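Local coordinates for protein ecdysteroid-phosphate phosphatase (Bombyx mori, PDB 3C7T) that hydrolyses ecdysteroid phosphates such as ecdysone 22-phosphate to release the active hormones, and also acts as a protein tyrosine phosphatase, at residues 173-176 with 177-181. Residues are numbered along the deposited sequence; the frame is centred on the assembly and turned at random.
Sequences MQAA and VNDTE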
ATOM      1  N   MET A 173      11.356 -14.124 -24.656  1.00 24.95           N
ATOM      2  CA  MET A 173      11.041 -12.719 -24.908  1.00 25.44           C
ATOM      3  C   MET A 173      11.059 -12.364 -26.388  1.00 25.27           C
ATOM      4  O   MET A 173      10.204 -11.611 -26.856  1.00 25.07           O
ATOM      5  CB  MET A 173      11.984 -11.809 -24.144  1.00 25.87           C
ATOM      6  CG  MET A 173      11.688 -11.760 -22.647  1.00 26.69           C
ATOM      7  SD  MET A 173      12.871 -10.712 -21.770  1.00 27.34           S
ATOM      8  CE  MET A 173      12.081 -10.560 -20.155  1.00 25.12           C
ATOM      9  N   GLN A 174      12.020 -12.910 -27.127  1.00 25.64           N
ATOM     10  CA  GLN A 174      12.034 -12.687 -28.584  1.00 26.56           C
ATOM     11  C   GLN A 174      10.882 -13.397 -29.275  1.00 27.06           C
ATOM     12  O   GLN A 174      10.243 -12.831 -30.165  1.00 27.33           O
ATOM     13  CB  GLN A 174      13.368 -13.104 -29.182  1.00 26.97           C
ATOM     14  CG  GLN A 174      14.553 -12.285 -28.661  1.00 27.21           C
ATOM     15  CD  GLN A 174      15.832 -12.566 -29.435  1.00 28.12           C
ATOM     16  OE1 GLN A 174      15.981 -13.631 -30.051  1.00 29.94           O
ATOM     17  NE2 GLN A 174      16.759 -11.617 -29.412  1.00 26.32           N
ATOM     18  N   ALA A 175      10.610 -14.634 -28.870  1.00 27.58           N
ATOM     19  CA  ALA A 175       9.453 -15.346 -29.405  1.00 27.61           C
ATOM     20  C   ALA A 175       8.163 -14.547 -29.198  1.00 27.76           C
ATOM     21  O   ALA A 175       7.398 -14.362 -30.142  1.00 27.30           O
ATOM     22  CB  ALA A 175       9.341 -16.742 -28.822  1.00 27.98           C
ATOM     23  N   ALA A 176       7.946 -14.043 -27.978  1.00 27.57           N
ATOM     24  CA  ALA A 176       6.753 -13.254 -27.660  1.00 27.82           C
ATOM     25  C   ALA A 176       6.641 -12.013 -28.524  1.00 27.95           C
ATOM     26  O   ALA A 176       5.550 -11.686 -28.986  1.00 28.51           O
ATOM     27  CB  ALA A 176       6.728 -12.857 -26.163  1.00 27.97           C
ATOM     28  N   VAL A 177       7.763 -11.323 -28.733  1.00 27.85           N
ATOM     29  CA  VAL A 177       7.781 -10.084 -29.512  1.00 28.47           C
ATOM     30  C   VAL A 177       7.602 -10.372 -31.023  1.00 28.84           C
ATOM     31  O   VAL A 177       6.861  -9.663 -31.732  1.00 29.09           O
ATOM     32  CB  VAL A 177       9.073  -9.282 -29.242  1.00 28.59           C
ATOM     33  CG1 VAL A 177       9.258  -8.177 -30.262  1.00 29.69           C
ATOM     34  CG2 VAL A 177       9.042  -8.683 -27.838  1.00 28.25           C
ATOM     35  N   ASN A 178       8.271 -11.419 -31.502  1.00 29.15           N
ATOM     36  CA  ASN A 178       8.083 -11.868 -32.894  1.00 29.32           C
ATOM     37  C   ASN A 178       6.665 -12.345 -33.206  1.00 30.05           C
ATOM     38  O   ASN A 178       6.090 -11.937 -34.226  1.00 28.99           O
ATOM     39  CB  ASN A 178       9.117 -12.925 -33.271  1.00 29.54           C
ATOM     40  CG  ASN A 178      10.506 -12.335 -33.455  1.00 30.59           C
ATOM     41  OD1 ASN A 178      10.657 -11.195 -33.893  1.00 32.36           O
ATOM     42  ND2 ASN A 178      11.523 -13.114 -33.131  1.00 32.50           N
ATOM     43  N   ASP A 179       6.095 -13.161 -32.318  1.00 30.40           N
ATOM     44  CA  ASP A 179       4.754 -13.739 -32.508  1.00 32.07           C
ATOM     45  C   ASP A 179       3.551 -12.789 -32.387  1.00 32.68           C
ATOM     46  O   ASP A 179       2.437 -13.153 -32.777  1.00 32.79           O
ATOM     47  CB  ASP A 179       4.553 -14.940 -31.572  1.00 32.21           C
ATOM     48  CG  ASP A 179       5.534 -16.069 -31.842  1.00 34.74           C
ATOM     49  OD1 ASP A 179       6.310 -15.988 -32.830  1.00 37.40           O
ATOM     50  OD2 ASP A 179       5.539 -17.044 -31.053  1.00 36.81           O
ATOM     51  N   THR A 180       3.765 -11.588 -31.856  1.00 33.19           N
ATOM     52  CA  THR A 180       2.689 -10.604 -31.708  1.00 33.88           C
ATOM     53  C   THR A 180       2.845  -9.407 -32.652  1.00 34.76           C
ATOM     54  O   THR A 180       2.021  -8.485 -32.636  1.00 34.46           O
ATOM     55  CB  THR A 180       2.605 -10.077 -30.250  1.00 33.96           C
ATOM     56  OG1 THR A 180       3.884  -9.559 -29.862  1.00 33.36           O
ATOM     57  CG2 THR A 180       2.186 -11.196 -29.301  1.00 33.86           C
ATOM     58  N   GLU A 181       3.902  -9.426 -33.468  1.00 35.89           N
ATOM     59  CA  GLU A 181       4.215  -8.320 -34.372  1.00 37.38           C
ATOM     60  C   GLU A 181       3.058  -8.040 -35.343  1.00 37.86           C
ATOM     61  O   GLU A 181       2.651  -6.882 -35.506  1.00 37.82           O
ATOM     62  CB  GLU A 181       5.520  -8.596 -35.130  1.00 37.90           C
ATOM     63  CG  GLU A 181       6.151  -7.362 -35.778  1.00 40.05           C
ATOM     64  CD  GLU A 181       7.428  -7.682 -36.550  1.00 43.38           C
ATOM     65  OE1 GLU A 181       8.256  -8.478 -36.057  1.00 44.30           O
ATOM     66  OE2 GLU A 181       7.609  -7.136 -37.665  1.00 46.04           O
TER
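Ala176 and Thr180 meet in a local contact at the C-terminal end of helix 162-179, within the histidine phosphatase domain, where a threonine hydroxyl takes over as the regular backbone bonding runs out. The preceding turn is ordinary α-helix: Val177 N binds Met173 O, Asn178 N reaches Gln174 O at 2.8 Å, and Asp179 N lies 2.8 Å from Ala175 O. One residue on, the pattern weakens, since Thr180 N stands 3.4 Å from Ala176 O with an N-H...O angle of only 123°. Thr180 OG1 makes up for this by donating to Ala176 O across 2.8 Å, from 15° off the carbonyl plane. That geometry depends on chi1 of 55°, which sets OG1 between the backbone N and the carbonyl carbon and turns it back over the last helical turn. The same hydroxyl also bonds to Arg5 NH1, and Arg5 NH2 binds Val177 O, so the guanidinium group bridges two positions of the helix end. A valine in place of Thr180 would probably leave Ala176 O with just the weak backbone bond among its partners here and cost Arg5 one of its bonds to this helix end. On the outer side, the Asp179 carboxylate folds back beside Ala175 O, its CG 3.0 Å from that oxygen; its oxygens make no hydrogen bond there, and OD2 instead pairs with Tyr152 OH. Val177 CG2 rests 3.3 Å from Met173 O, one turn earlier in the chain. Gln174 NE2 binds Ala202 O, tying this helix to helix 193-204, against which Met173 also packs. Val177 packs on Trp238, while Ala176 touches Tyr86 and Phe189 and Thr180 lies against His84, Tyr86 and Val187, seating the helix end on the adjacent parallel strands 84-87 and 187-191.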